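Local coordinates for protein nickel-dependent hydrogenase large subunit (Allochromatium vinosum, PDB 3MYR) that oxidises molecular hydrogen reversibly at a nickel-iron centre, as the large subunit of a heterodimeric hydrogenase, and probably recycles hydrogen produced by nitrogenase, at residues L17-Q22 and A31-T36; E276-F281 and Y526-Q531; G322-F327 and P379-R384; S331-S336 and Y373-A378. All coordinates share one frame; numbering follows the deposited sequence.

Contact 1 (L17-Q22 and A31-T36); sequences LRIEAQ and AYSSGT
Glu20, paired with Tyr32 across two antiparallel strands, has its OE1 gripped by three donors: Arg18 NE, Arg18 NH2 and the backbone N of Leu367. The arginine comes side-on, with Arg18 NE 2.6 Å from Glu20 OE1 and that oxygen lying in the guanidinium plane; the carboxylate is met on its anti side. Arg18 has CG anti to the backbone N (chi1 160°), and the chain then runs extended to NE. Both ends have second partners, Asp8 for Arg18 NH1 and Arg4 for Glu20 OE2, which should help balance the charges of this buried ion pair. Beneath the ion pair, Tyr32 N donates to Glu20 O at 2.8 Å, and Glu20 N returns a bond to Tyr32 O. Arg18 and Ser34 exchange a like pair of bonds. Glu20 O also lies near the plane of the Tyr32 ring, 3.7 Å from its CD2. Farther along this face, Arg18 CB touches Thr36 CG2 at 3.8 Å; Thr36 OG1 is bonded to Thr87 O of the small subunit. On the opposite face Leu17 CD1 sits 3.5 Å from Ser33 OG, which is itself bonded to Ala514 O, while Leu17 and Ile19 pack on helices 525-531 and 543-551. The two strands form a beta hairpin, 17-24 and 27-35, whose first strand is central in a three-stranded antiparallel sheet.

Contact 2 (E276-F281 and Y526-Q531); sequences EGLGNF and YEAALQ
Leu278 and Ala528 make the apolar part of the contact: one methyl of the leucine, CD2, rests 3.6 Å from Ala528 CB. Leu278 CG lies anti to its own carbonyl carbon (chi1 -62°), and CG itself stays 4.2 Å from the same alanine methyl. The backbone contacts are close because Gly277 has no side chain: its CA approaches Ala528 O to 3.7 Å. Ala529 CA is 4.1 Å from Glu276 N, so the chain before the glycine also lies on the helix. This is loop-on-helix packing: the connection between helix 236-265 and strand 281-288 lies over one side of helix 525-531; from other positions of that helix, Tyr526 and Leu530 reach helix 543-551. The polar bonds to Glu276 OE1 lie within the loop. The Glu276 side chain starts away from the helix, and its OE1 accepts from two successive backbone nitrogens. Gly279 N, 2.7 Å from Glu276 OE1, makes a nearly straight bond (172°) to the syn lone pair, whereas Leu278 N, at 2.8 Å, reaches the same oxygen from above the carboxylate plane. Glu276 OE2 is paired with Arg308, and Glu276 N is bonded to Asp532 OD1, a residue that follows directly on 526-531.

Contact 3 (G322-F327 and P379-R384); sequences GEIQEF and PRWKGR
Glu323 and Trp381 lie side by side and point the same way, with the indole NE1 giving a bond of 2.8 Å to Glu323 OE1. Carboxylate and ring planes stand 87° apart; NE1 meets the oxygen from above the carboxylate plane, and the bond is bent (136°). Asp317 N is a second donor to this OE1. With CG anti to the backbone N (chi1 162°), Glu323 CG lies 3.4 Å from Trp381 NE1. Lys382 CG lies 4.1 Å above the centre of the Trp381 ring, and the extended chain brings CE to 3.5 Å from Glu323 OE2; the ammonium stays beyond salt-bridge range. Lys382 N donates to Glu323 O at 2.7 Å. Next along the ladder, Gln325 and Arg380 exchange two backbone bonds. Arg380 CG touches Phe327 CD2 at 3.9 Å, after which its chain bends at chi2. Arg380 NH1 then reaches back to Pro379 O, while Asp518, Gln522 O and Pro516 O hold NE and NH2. A water donates to Glu323 O and accepts from Gln325 NE2 and Gly383 N, linking the strand to the type I' turn 381-384. On the face shared with Ile324 and Trp381, Glu326 OE1 lies 4.0 Å from Pro379 CG. These strands form a two-stranded antiparallel ribbon beside the magnesium site of Glu42, Ala506 and His561; the Glu326 side chain comes within about 4 Å of the ion.

Contact 4 (S331-S336 and Y373-A378); sequences SWYEYS and YSWLKA
Tyr333 OH donates to Trp375 O at 2.6 Å, in the carbonyl plane, and Ser331 OG donates to Leu376 O at 2.7 Å. A third bond runs from Trp332 N to Ser374 O, 3.0 Å long, so three successive residues of 331-336 each satisfy a carbonyl of the other segment. Ser374 OG accepts from Leu376 N at 2.9 Å, closing an ST turn, and Gly35 N also bonds to it. Tyr373 has its carbonyl bonded to Ser34 OG and its hydroxyl to Glu527 and Arg517 N. The indole N-H of Trp375 is satisfied by Gly84 O of the small subunit. Between the polar bonds lie the rings. Trp332 sets its edge against the face of Trp375, Trp332 CE3 to Trp375 CD1 3.6 Å, with the planes at 68°. Trp332 CB sits over the six-membered part of the same indole. One face of Trp332 is covered by the backbone of Tyr373 and Ser374. Trp375 in turn directs its edge at the face of Tyr333. Lys377 CG lies over that face, 4.0 Å from Tyr333 CE1; Lys377 NZ is bonded to Gln349 O and to a water that donates to Tyr335 OH, itself also bonded to Glu326 O. Trp332, Tyr333 and Trp375 form a buried aromatic cluster within the connection from strand 324-327 to strand 378-381; Trp375 meets the small subunit, and the Lys377 side chain comes within about 4 Å of the magnesium ion.

Overall arrangement
Following the chain from the N terminus, contact 1 closes first, joining the arms of a hairpin across eight residues, and is in series with the rest. Contact 2 opens at 276-281 and closes only 244 residues later, at helix 525-531. Contact 3 falls wholly within that span, and contact 4 within contact 3, so the loops are concentric and none cross. Contacts 3 and 4 adjoin as the ribbon strands run into the long connection between them. The later segments return to the N-terminal hairpin: 526-531 and 373-378 both touch 31-36. Thus the hairpin meets the helix directly and is linked to the ribbon through contact 4, while contacts 1 and 3 themselves do not touch.

Contact 1 (L17-Q22 and A31-T36)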
# COMPACT_ATOMS: atom_id res chain seq x y z
N LEU B 17 -11.40 6.02 5.31
CA LEU B 17 -12.20 6.77 4.38
C LEU B 17 -13.65 6.73 4.82
O LEU B 17 -14.20 5.69 5.14
CB LEU B 17 -12.05 6.26 2.96
CG LEU B 17 -12.86 6.93 1.81
CD1 LEU B 17 -12.38 8.37 1.46
CD2 LEU B 17 -12.83 6.07 0.49
N ARG B 18 -14.27 7.90 4.75
CA ARG B 18 -15.69 8.07 5.05
C ARG B 18 -16.33 8.67 3.76
O ARG B 18 -15.73 9.60 3.16
CB ARG B 18 -15.87 9.04 6.26
CG ARG B 18 -17.30 9.69 6.37
CD ARG B 18 -17.30 10.59 7.58
NE ARG B 18 -18.65 10.94 8.05
CZ ARG B 18 -19.26 10.42 9.11
NH1 ARG B 18 -18.64 9.50 9.86
NH2 ARG B 18 -20.48 10.88 9.46
N ILE B 19 -17.44 8.10 3.30
CA ILE B 19 -18.26 8.69 2.23
C ILE B 19 -19.58 9.17 2.81
O ILE B 19 -20.22 8.42 3.58
CB ILE B 19 -18.56 7.65 1.11
CG1 ILE B 19 -17.25 7.11 0.50
CG2 ILE B 19 -19.49 8.26 0.02
CD1 ILE B 19 -16.49 8.13 -0.28
N GLU B 20 -19.97 10.42 2.48
CA GLU B 20 -21.33 10.88 2.77
C GLU B 20 -22.00 11.17 1.43
O GLU B 20 -21.34 11.61 0.48
CB GLU B 20 -21.29 12.12 3.68
CG GLU B 20 -20.74 11.72 5.07
CD GLU B 20 -20.90 12.82 6.14
OE1 GLU B 20 -20.45 12.63 7.32
OE2 GLU B 20 -21.46 13.87 5.81
N ALA B 21 -23.29 10.84 1.32
CA ALA B 21 -24.02 11.02 0.07
C ALA B 21 -25.38 11.69 0.37
O ALA B 21 -26.15 11.22 1.23
CB ALA B 21 -24.23 9.67 -0.60
N GLN B 22 -25.64 12.79 -0.34
CA GLN B 22 -26.95 13.41 -0.30
C GLN B 22 -27.79 12.70 -1.35
O GLN B 22 -27.44 12.71 -2.56
CB GLN B 22 -26.85 14.91 -0.57
CG GLN B 22 -28.24 15.64 -0.61
CD GLN B 22 -29.01 15.51 0.72
OE1 GLN B 22 -30.13 14.97 0.74
NE2 GLN B 22 -28.38 15.91 1.82
N ALA B 31 -22.03 13.66 -3.55
CA ALA B 31 -21.19 12.81 -2.72
C ALA B 31 -20.01 13.61 -2.13
O ALA B 31 -19.49 14.56 -2.75
CB ALA B 31 -20.69 11.62 -3.55
N TYR B 32 -19.56 13.19 -0.94
CA TYR B 32 -18.44 13.84 -0.25
C TYR B 32 -17.48 12.73 0.21
O TYR B 32 -17.92 11.69 0.74
CB TYR B 32 -18.90 14.68 0.95
CG TYR B 32 -19.90 15.70 0.55
CD1 TYR B 32 -19.50 17.03 0.28
CD2 TYR B 32 -21.24 15.35 0.38
CE1 TYR B 32 -20.42 17.97 -0.15
CE2 TYR B 32 -22.19 16.31 -0.04
CZ TYR B 32 -21.75 17.60 -0.32
OH TYR B 32 -22.67 18.57 -0.70
N SER B 33 -16.19 12.94 -0.11
CA SER B 33 -15.09 12.01 0.19
C SER B 33 -14.24 12.63 1.32
O SER B 33 -13.76 13.77 1.21
CB SER B 33 -14.21 11.83 -1.05
OG SER B 33 -13.11 10.99 -0.68
N SER B 34 -14.09 11.90 2.42
CA SER B 34 -13.41 12.40 3.59
C SER B 34 -12.38 11.40 4.14
O SER B 34 -12.75 10.31 4.53
CB SER B 34 -14.43 12.65 4.69
OG SER B 34 -13.72 13.03 5.87
N GLY B 35 -11.11 11.80 4.19
CA GLY B 35 -10.00 11.02 4.81
C GLY B 35 -9.93 11.36 6.30
O GLY B 35 -9.87 12.53 6.65
N THR B 36 -9.98 10.35 7.18
CA THR B 36 -10.24 10.62 8.59
C THR B 36 -9.04 10.17 9.43
O THR B 36 -9.21 9.93 10.63
CB THR B 36 -11.57 9.94 9.12
OG1 THR B 36 -11.40 8.51 9.11
CG2 THR B 36 -12.83 10.27 8.19

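Contact 2 (E276-F281 and Y526-Q531)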
# COMPACT_ATOMS: atom_id res chain seq x y z
N GLU B 276 -17.66 7.67 -13.70
CA GLU B 276 -16.53 8.51 -14.19
C GLU B 276 -17.06 9.91 -14.53
O GLU B 276 -17.61 10.13 -15.61
CB GLU B 276 -15.80 7.87 -15.38
CG GLU B 276 -14.36 8.44 -15.62
CD GLU B 276 -14.39 9.92 -16.17
OE1 GLU B 276 -14.08 10.88 -15.42
OE2 GLU B 276 -14.72 10.12 -17.35
N GLY B 277 -16.90 10.87 -13.60
CA GLY B 277 -17.59 12.14 -13.79
C GLY B 277 -16.71 13.34 -14.10
O GLY B 277 -17.19 14.47 -14.01
N LEU B 278 -15.46 13.09 -14.48
CA LEU B 278 -14.50 14.20 -14.71
C LEU B 278 -14.11 14.34 -16.18
O LEU B 278 -14.09 15.48 -16.72
CB LEU B 278 -13.21 14.03 -13.89
CG LEU B 278 -13.26 14.01 -12.36
CD1 LEU B 278 -11.80 13.93 -11.71
CD2 LEU B 278 -13.97 15.26 -11.89
N GLY B 279 -13.75 13.22 -16.81
CA GLY B 279 -13.30 13.27 -18.18
C GLY B 279 -11.84 13.75 -18.39
O GLY B 279 -11.40 13.86 -19.53
N ASN B 280 -11.10 14.05 -17.32
CA ASN B 280 -9.70 14.55 -17.41
C ASN B 280 -8.78 13.55 -16.72
O ASN B 280 -9.14 13.05 -15.66
CB ASN B 280 -9.58 15.88 -16.68
CG ASN B 280 -10.63 16.89 -17.14
OD1 ASN B 280 -10.96 16.95 -18.34
ND2 ASN B 280 -11.13 17.68 -16.22
N PHE B 281 -7.61 13.26 -17.30
CA PHE B 281 -6.72 12.21 -16.79
C PHE B 281 -5.29 12.72 -16.80
O PHE B 281 -4.92 13.42 -17.70
CB PHE B 281 -6.84 10.94 -17.63
CG PHE B 281 -8.21 10.41 -17.61
CD1 PHE B 281 -9.17 10.95 -18.48
CD2 PHE B 281 -8.59 9.44 -16.66
CE1 PHE B 281 -10.55 10.50 -18.43
CE2 PHE B 281 -9.93 8.98 -16.61
CZ PHE B 281 -10.92 9.57 -17.45
N TYR B 526 -13.56 10.76 -6.90
CA TYR B 526 -14.49 9.79 -6.23
C TYR B 526 -15.86 10.44 -6.20
O TYR B 526 -16.87 9.82 -6.43
CB TYR B 526 -14.09 9.56 -4.77
CG TYR B 526 -12.84 8.73 -4.53
CD1 TYR B 526 -11.95 8.40 -5.56
CD2 TYR B 526 -12.53 8.30 -3.25
CE1 TYR B 526 -10.80 7.63 -5.33
CE2 TYR B 526 -11.38 7.52 -3.00
CZ TYR B 526 -10.49 7.24 -4.02
OH TYR B 526 -9.29 6.61 -3.74
N GLU B 527 -15.88 11.70 -5.80
CA GLU B 527 -17.13 12.41 -5.62
C GLU B 527 -17.88 12.56 -6.96
O GLU B 527 -19.10 12.31 -7.05
CB GLU B 527 -16.85 13.79 -4.93
CG GLU B 527 -16.23 13.70 -3.49
CD GLU B 527 -15.75 15.09 -3.01
OE1 GLU B 527 -15.75 15.38 -1.78
OE2 GLU B 527 -15.41 15.94 -3.87
N ALA B 528 -17.16 12.91 -8.02
CA ALA B 528 -17.82 13.10 -9.31
C ALA B 528 -18.24 11.72 -9.83
O ALA B 528 -19.28 11.60 -10.50
CB ALA B 528 -16.89 13.80 -10.33
N ALA B 529 -17.49 10.67 -9.48
CA ALA B 529 -17.82 9.31 -9.94
C ALA B 529 -19.17 8.82 -9.35
O ALA B 529 -19.98 8.23 -10.06
CB ALA B 529 -16.69 8.34 -9.57
N LEU B 530 -19.34 8.95 -8.03
CA LEU B 530 -20.58 8.63 -7.38
C LEU B 530 -21.73 9.50 -7.87
O LEU B 530 -22.88 9.02 -7.89
CB LEU B 530 -20.44 8.79 -5.86
CG LEU B 530 -19.45 7.71 -5.28
CD1 LEU B 530 -19.36 7.83 -3.75
CD2 LEU B 530 -19.89 6.27 -5.68
N GLN B 531 -21.43 10.77 -8.22
CA GLN B 531 -22.46 11.63 -8.73
C GLN B 531 -22.83 11.23 -10.17
O GLN B 531 -23.82 11.70 -10.67
CB GLN B 531 -22.07 13.12 -8.64
CG GLN B 531 -22.03 13.53 -7.18
CD GLN B 531 -21.33 14.85 -6.90
OE1 GLN B 531 -21.11 15.19 -5.73
NE2 GLN B 531 -21.01 15.61 -7.94

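Contact 3 (G322-F327 and P379-R384)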
# COMPACT_ATOMS: atom_id res chain seq x y z
N GLY B 322 2.01 27.59 -11.55
CA GLY B 322 0.58 27.72 -11.85
C GLY B 322 -0.04 26.45 -12.38
O GLY B 322 -1.20 26.44 -12.83
N GLU B 323 0.70 25.35 -12.40
CA GLU B 323 0.11 24.21 -13.04
C GLU B 323 -0.46 23.16 -12.02
O GLU B 323 -1.70 23.08 -11.82
CB GLU B 323 1.06 23.66 -14.11
CG GLU B 323 0.79 22.23 -14.56
CD GLU B 323 1.50 21.88 -15.89
OE1 GLU B 323 1.57 20.70 -16.23
OE2 GLU B 323 1.96 22.81 -16.60
N ILE B 324 0.42 22.46 -11.33
CA ILE B 324 -0.02 21.57 -10.22
C ILE B 324 -0.07 22.39 -8.94
O ILE B 324 0.96 22.94 -8.51
CB ILE B 324 0.94 20.43 -9.99
CG1 ILE B 324 0.88 19.48 -11.20
CG2 ILE B 324 0.57 19.65 -8.69
CD1 ILE B 324 1.99 18.49 -11.28
N GLN B 325 -1.26 22.45 -8.34
CA GLN B 325 -1.39 23.15 -7.06
C GLN B 325 -2.29 22.38 -6.16
O GLN B 325 -3.21 21.74 -6.65
CB GLN B 325 -2.07 24.54 -7.26
CG GLN B 325 -1.42 25.44 -8.29
CD GLN B 325 -2.23 26.71 -8.55
OE1 GLN B 325 -1.80 27.75 -8.17
NE2 GLN B 325 -3.40 26.60 -9.22
N GLU B 326 -2.11 22.54 -4.85
CA GLU B 326 -3.03 21.90 -3.93
C GLU B 326 -3.81 22.96 -3.18
O GLU B 326 -3.21 23.95 -2.66
CB GLU B 326 -2.28 21.04 -2.92
CG GLU B 326 -1.56 19.83 -3.55
CD GLU B 326 -0.82 18.99 -2.53
OE1 GLU B 326 -1.31 17.86 -2.27
OE2 GLU B 326 0.25 19.44 -2.00
N PHE B 327 -5.11 22.70 -3.09
CA PHE B 327 -6.05 23.64 -2.46
C PHE B 327 -6.55 23.03 -1.17
O PHE B 327 -6.50 21.78 -0.97
CB PHE B 327 -7.23 23.94 -3.41
CG PHE B 327 -6.86 24.82 -4.57
CD1 PHE B 327 -7.06 26.22 -4.51
CD2 PHE B 327 -6.33 24.27 -5.73
CE1 PHE B 327 -6.74 27.06 -5.63
CE2 PHE B 327 -6.00 25.08 -6.86
CZ PHE B 327 -6.21 26.49 -6.81
N PRO B 379 -5.76 18.45 -4.93
CA PRO B 379 -4.80 18.78 -5.98
C PRO B 379 -5.61 19.08 -7.24
O PRO B 379 -6.62 18.40 -7.51
CB PRO B 379 -3.99 17.45 -6.16
CG PRO B 379 -4.15 16.76 -4.86
CD PRO B 379 -5.64 17.03 -4.55
N ARG B 380 -5.16 20.05 -8.01
CA ARG B 380 -5.80 20.41 -9.27
C ARG B 380 -4.70 20.60 -10.32
O ARG B 380 -3.58 21.01 -9.98
CB ARG B 380 -6.60 21.74 -9.11
CG ARG B 380 -7.82 21.66 -8.15
CD ARG B 380 -8.84 20.68 -8.69
NE ARG B 380 -10.04 20.55 -7.84
CZ ARG B 380 -10.24 19.59 -6.92
NH1 ARG B 380 -9.29 18.70 -6.64
NH2 ARG B 380 -11.38 19.53 -6.24
N TRP B 381 -5.01 20.34 -11.59
CA TRP B 381 -4.03 20.51 -12.66
C TRP B 381 -4.55 21.66 -13.50
O TRP B 381 -5.62 21.53 -14.12
CB TRP B 381 -3.94 19.22 -13.51
CG TRP B 381 -2.87 19.33 -14.60
CD1 TRP B 381 -1.51 19.25 -14.42
CD2 TRP B 381 -3.08 19.62 -16.00
NE1 TRP B 381 -0.88 19.44 -15.63
CE2 TRP B 381 -1.81 19.71 -16.60
CE3 TRP B 381 -4.22 19.80 -16.80
CZ2 TRP B 381 -1.63 19.94 -17.98
CZ3 TRP B 381 -4.06 20.09 -18.18
CH2 TRP B 381 -2.76 20.16 -18.75
N LYS B 382 -3.84 22.80 -13.47
CA LYS B 382 -4.33 24.03 -14.14
C LYS B 382 -5.81 24.33 -13.78
O LYS B 382 -6.64 24.60 -14.65
CB LYS B 382 -4.18 23.87 -15.67
CG LYS B 382 -2.70 23.85 -16.15
CD LYS B 382 -2.58 23.89 -17.70
CE LYS B 382 -1.12 23.71 -18.08
NZ LYS B 382 -0.87 23.71 -19.59
N GLY B 383 -6.15 24.20 -12.50
CA GLY B 383 -7.55 24.39 -12.08
C GLY B 383 -8.53 23.23 -12.29
O GLY B 383 -9.62 23.29 -11.80
N ARG B 384 -8.16 22.15 -12.98
CA ARG B 384 -9.07 21.04 -13.24
C ARG B 384 -8.87 19.92 -12.25
O ARG B 384 -7.75 19.63 -11.84
CB ARG B 384 -8.87 20.51 -14.66
CG ARG B 384 -9.44 21.58 -15.64
CD ARG B 384 -8.94 21.48 -17.00
NE ARG B 384 -7.99 22.54 -17.18
CZ ARG B 384 -8.01 23.43 -18.17
NH1 ARG B 384 -8.93 23.36 -19.11
NH2 ARG B 384 -7.07 24.36 -18.20
O HOH W 1 -4.12 23.96 -10.53

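Contact 4 (S331-S336 and Y373-A378)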
# COMPACT_ATOMS: atom_id res chain seq x y z
N SER B 331 -10.43 21.40 3.24
CA SER B 331 -9.48 20.49 3.88
C SER B 331 -9.11 21.10 5.23
O SER B 331 -9.17 22.32 5.40
CB SER B 331 -8.21 20.34 3.03
OG SER B 331 -8.57 19.96 1.69
N TRP B 332 -8.69 20.24 6.16
CA TRP B 332 -8.38 20.65 7.52
C TRP B 332 -6.97 21.18 7.70
O TRP B 332 -6.19 20.63 8.51
CB TRP B 332 -8.69 19.48 8.43
CG TRP B 332 -10.16 19.21 8.51
CD1 TRP B 332 -11.15 20.13 8.69
CD2 TRP B 332 -10.81 17.92 8.50
NE1 TRP B 332 -12.38 19.52 8.77
CE2 TRP B 332 -12.21 18.16 8.66
CE3 TRP B 332 -10.34 16.60 8.46
CZ2 TRP B 332 -13.17 17.11 8.72
CZ3 TRP B 332 -11.31 15.53 8.50
CH2 TRP B 332 -12.70 15.81 8.65
N TYR B 333 -6.63 22.24 6.96
CA TYR B 333 -5.30 22.79 6.91
C TYR B 333 -5.42 24.33 6.93
O TYR B 333 -6.49 24.93 6.56
CB TYR B 333 -4.54 22.38 5.62
CG TYR B 333 -4.23 20.89 5.58
CD1 TYR B 333 -5.10 19.99 4.93
CD2 TYR B 333 -3.11 20.38 6.25
CE1 TYR B 333 -4.85 18.62 4.93
CE2 TYR B 333 -2.86 19.00 6.28
CZ TYR B 333 -3.75 18.13 5.64
OH TYR B 333 -3.52 16.75 5.60
N GLU B 334 -4.32 24.94 7.34
CA GLU B 334 -4.20 26.40 7.29
C GLU B 334 -3.02 26.78 6.35
O GLU B 334 -1.93 26.20 6.43
CB GLU B 334 -3.97 26.87 8.73
CG GLU B 334 -4.32 28.30 9.03
CD GLU B 334 -5.83 28.53 9.15
OE1 GLU B 334 -6.29 29.55 8.61
OE2 GLU B 334 -6.55 27.74 9.81
N TYR B 335 -3.27 27.70 5.43
CA TYR B 335 -2.22 28.25 4.57
C TYR B 335 -1.98 29.70 5.03
O TYR B 335 -2.90 30.50 5.09
CB TYR B 335 -2.67 28.30 3.10
CG TYR B 335 -2.58 27.03 2.28
CD1 TYR B 335 -2.01 25.85 2.82
CD2 TYR B 335 -3.07 26.99 0.96
CE1 TYR B 335 -1.93 24.68 2.05
CE2 TYR B 335 -2.98 25.83 0.19
CZ TYR B 335 -2.39 24.69 0.75
OH TYR B 335 -2.25 23.59 -0.01
N SER B 336 -0.72 30.05 5.24
CA SER B 336 -0.34 31.41 5.59
C SER B 336 -0.64 32.37 4.46
O SER B 336 -0.80 33.55 4.72
CB SER B 336 1.15 31.47 5.96
OG SER B 336 1.90 31.21 4.81
N TYR B 373 -13.64 19.30 5.28
CA TYR B 373 -14.32 18.05 5.60
C TYR B 373 -13.44 16.81 5.35
O TYR B 373 -13.95 15.64 5.28
CB TYR B 373 -15.72 17.98 4.89
CG TYR B 373 -15.72 17.90 3.34
CD1 TYR B 373 -16.02 19.02 2.55
CD2 TYR B 373 -15.43 16.69 2.68
CE1 TYR B 373 -16.07 18.93 1.14
CE2 TYR B 373 -15.47 16.57 1.29
CZ TYR B 373 -15.78 17.72 0.54
OH TYR B 373 -15.77 17.62 -0.81
N SER B 374 -12.12 17.03 5.24
CA SER B 374 -11.20 15.98 4.93
C SER B 374 -9.76 16.32 5.33
O SER B 374 -9.36 17.48 5.30
CB SER B 374 -11.22 15.66 3.39
OG SER B 374 -10.33 14.52 3.09
N TRP B 375 -8.97 15.27 5.62
CA TRP B 375 -7.55 15.42 5.83
C TRP B 375 -6.82 15.39 4.51
O TRP B 375 -5.63 15.66 4.50
CB TRP B 375 -6.94 14.40 6.81
CG TRP B 375 -7.25 14.69 8.25
CD1 TRP B 375 -8.03 13.94 9.09
CD2 TRP B 375 -6.75 15.76 9.02
NE1 TRP B 375 -8.09 14.51 10.34
CE2 TRP B 375 -7.34 15.67 10.31
CE3 TRP B 375 -5.94 16.89 8.72
CZ2 TRP B 375 -7.04 16.58 11.35
CZ3 TRP B 375 -5.62 17.78 9.77
CH2 TRP B 375 -6.20 17.64 11.05
N LEU B 376 -7.53 15.15 3.40
CA LEU B 376 -6.87 15.25 2.06
C LEU B 376 -6.85 16.68 1.58
O LEU B 376 -7.89 17.36 1.62
CB LEU B 376 -7.54 14.37 0.96
CG LEU B 376 -7.32 12.83 1.14
CD1 LEU B 376 -8.18 12.29 2.35
CD2 LEU B 376 -7.84 12.20 -0.18
N LYS B 377 -5.68 17.16 1.13
CA LYS B 377 -5.62 18.35 0.26
C LYS B 377 -6.35 18.07 -1.08
O LYS B 377 -6.60 16.90 -1.43
CB LYS B 377 -4.18 18.76 0.01
CG LYS B 377 -3.44 19.23 1.28
CD LYS B 377 -2.01 19.58 0.94
CE LYS B 377 -1.28 20.00 2.22
NZ LYS B 377 0.21 20.21 1.97
N ALA B 378 -6.69 19.15 -1.82
CA ALA B 378 -7.34 19.04 -3.13
C ALA B 378 -6.42 19.43 -4.29
O ALA B 378 -6.29 20.62 -4.58
CB ALA B 378 -8.64 19.85 -3.15
O HOH W 2 0.41 22.57 0.20